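Local coordinates for enterocine A immunity protein (PDB 2BL8) that is a compact helical-bundle protein that confers on its bacterial host immunity to the pediocin-like bacteriocin enterocin A, at residues A[70-73]-A[74-78]. Residues are numbered along the deposited sequence; the frame is centred on the assembly and turned at random.
Sequences TEYQ and EELIR
Glu74 N reaches back to Thr70 O at 2.9 Å and opens the run of i to i+4 bonds with which helix 71-84, the last helix of the four-helix bundle, begins. Glu75, Leu76 and Ile77 repeat the step, their amides bonding to the carbonyls of Glu71, Tyr72 and Gln73. Thr70 is the N-cap and makes a capping box with Gln73: Gln73 N donates to Thr70 OG1 (3.1 Å), and Thr70 N returns a nearly straight bond to Gln73 OE1 (3.0 Å), arriving from above the plane of that amide. The two reciprocal bonds occupy backbone N-H groups of the first turn that have no helical carbonyl to bond to. The Gln73 amide is gripped at both ends, because its NE2 bonds to Asp15 of helix 5-17, tying the cap to the neighbouring helix.

One turn on, Leu76 lays CD1 over one face of the Tyr72 ring, 4.0 Å from the centroid and displaced toward the rim, a CH-pi contact. The ring swings over the following turn because Tyr72 CG stands opposite the backbone N (chi1 172°). At the edge of the same ring sits Glu75 OE1, its carboxylate turned 78° from the ring plane. Ile77 brings CG1 to 3.3 Å from Gln73 O, while its side chain joins the second turn of the helix to helices 5-17 and 48-64.

Three acidic residues, Glu71, Glu74 and Glu75, gather at the helix start, where the positive end of the helix dipole probably favours their carboxylates and so partly offsets the cost of bringing like charges together. Chi1 (-175°) sets Glu71 CG 3.1 Å from Glu75 OE2, and the bend at chi2 then turns the carboxylate, leaving Glu71 OE2 4.1 Å from Glu75 OE2.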
loop_
_atom_site.group_PDB
_atom_site.type_symbol
_atom_site.label_atom_id
_atom_site.label_comp_id
_atom_site.label_asym_id
_atom_site.label_seq_id
_atom_site.Cartn_x
_atom_site.Cartn_y
_atom_site.Cartn_z
ATOM N N THR A 70 3.673 -10.706 -4.757
ATOM C CA THR A 70 3.307 -11.379 -5.997
ATOM C C THR A 70 2.919 -10.293 -6.993
ATOM O O THR A 70 2.670 -9.150 -6.604
ATOM C CB THR A 70 2.105 -12.328 -5.802
ATOM O OG1 THR A 70 0.953 -11.577 -5.400
ATOM C CG2 THR A 70 2.420 -13.367 -4.738
ATOM N N GLU A 71 2.873 -10.645 -8.273
ATOM C CA GLU A 71 2.508 -9.685 -9.311
ATOM C C GLU A 71 1.157 -9.041 -8.988
ATOM O O GLU A 71 0.977 -7.833 -9.146
ATOM C CB GLU A 71 2.432 -10.392 -10.666
ATOM C CG GLU A 71 2.186 -9.478 -11.853
ATOM C CD GLU A 71 3.412 -9.323 -12.731
ATOM O OE1 GLU A 71 3.988 -10.358 -13.126
ATOM O OE2 GLU A 71 3.795 -8.171 -13.031
ATOM N N TYR A 72 0.215 -9.855 -8.525
ATOM C CA TYR A 72 -1.116 -9.371 -8.178
ATOM C C TYR A 72 -1.078 -8.414 -6.985
ATOM O O TYR A 72 -1.746 -7.379 -6.992
ATOM C CB TYR A 72 -2.031 -10.562 -7.879
ATOM C CG TYR A 72 -3.386 -10.189 -7.322
ATOM C CD1 TYR A 72 -4.227 -9.305 -8.001
ATOM C CD2 TYR A 72 -3.827 -10.719 -6.110
ATOM C CE1 TYR A 72 -5.472 -8.956 -7.481
ATOM C CE2 TYR A 72 -5.068 -10.377 -5.585
ATOM C CZ TYR A 72 -5.882 -9.499 -6.271
ATOM O OH TYR A 72 -7.104 -9.161 -5.740
ATOM N N GLN A 73 -0.302 -8.762 -5.962
ATOM C CA GLN A 73 -0.178 -7.905 -4.785
ATOM C C GLN A 73 0.440 -6.561 -5.180
ATOM O O GLN A 73 0.033 -5.515 -4.674
ATOM C CB GLN A 73 0.667 -8.598 -3.711
ATOM C CG GLN A 73 -0.035 -9.797 -3.082
ATOM C CD GLN A 73 0.874 -10.624 -2.193
ATOM O OE1 GLN A 73 2.090 -10.447 -2.189
ATOM N NE2 GLN A 73 0.283 -11.547 -1.441
ATOM N N GLU A 74 1.413 -6.594 -6.092
ATOM C CA GLU A 74 2.071 -5.379 -6.574
ATOM C C GLU A 74 1.055 -4.500 -7.278
ATOM O O GLU A 74 1.093 -3.269 -7.168
ATOM C CB GLU A 74 3.201 -5.726 -7.548
ATOM C CG GLU A 74 4.428 -6.329 -6.895
ATOM C CD GLU A 74 5.441 -6.847 -7.906
ATOM O OE1 GLU A 74 5.235 -6.656 -9.124
ATOM O OE2 GLU A 74 6.446 -7.448 -7.474
ATOM N N GLU A 75 0.150 -5.142 -8.009
ATOM C CA GLU A 75 -0.901 -4.443 -8.728
ATOM C C GLU A 75 -1.877 -3.790 -7.752
ATOM O O GLU A 75 -2.334 -2.668 -7.983
ATOM C CB GLU A 75 -1.605 -5.421 -9.674
ATOM C CG GLU A 75 -0.724 -5.756 -10.878
ATOM C CD GLU A 75 -1.018 -7.100 -11.507
ATOM O OE1 GLU A 75 -2.083 -7.688 -11.226
ATOM O OE2 GLU A 75 -0.170 -7.566 -12.300
ATOM N N LEU A 76 -2.188 -4.476 -6.658
ATOM C CA LEU A 76 -3.077 -3.899 -5.658
ATOM C C LEU A 76 -2.400 -2.682 -5.022
ATOM O O LEU A 76 -3.039 -1.655 -4.809
ATOM C CB LEU A 76 -3.417 -4.920 -4.573
ATOM C CG LEU A 76 -4.325 -6.069 -5.015
ATOM C CD1 LEU A 76 -4.493 -7.053 -3.862
ATOM C CD2 LEU A 76 -5.671 -5.515 -5.466
ATOM N N ILE A 77 -1.109 -2.789 -4.726
ATOM C CA ILE A 77 -0.408 -1.661 -4.115
ATOM C C ILE A 77 -0.414 -0.471 -5.075
ATOM O O ILE A 77 -0.580 0.673 -4.657
ATOM C CB ILE A 77 1.041 -2.041 -3.726
ATOM C CG1 ILE A 77 1.014 -3.151 -2.666
ATOM C CG2 ILE A 77 1.763 -0.825 -3.155
ATOM C CD1 ILE A 77 2.382 -3.744 -2.351
ATOM N N ARG A 78 -0.251 -0.750 -6.364
ATOM C CA ARG A 78 -0.265 0.301 -7.383
ATOM C C ARG A 78 -1.620 1.004 -7.404
ATOM O O ARG A 78 -1.696 2.234 -7.451
ATOM C CB ARG A 78 0.010 -0.310 -8.760
ATOM C CG ARG A 78 -0.056 0.667 -9.920
ATOM C CD ARG A 78 0.131 -0.060 -11.246
ATOM N NE ARG A 78 -1.006 -0.923 -11.556
ATOM C CZ ARG A 78 -0.987 -1.891 -12.469
ATOM N NH1 ARG A 78 0.118 -2.129 -13.166
ATOM N NH2 ARG A 78 -2.072 -2.620 -12.691
#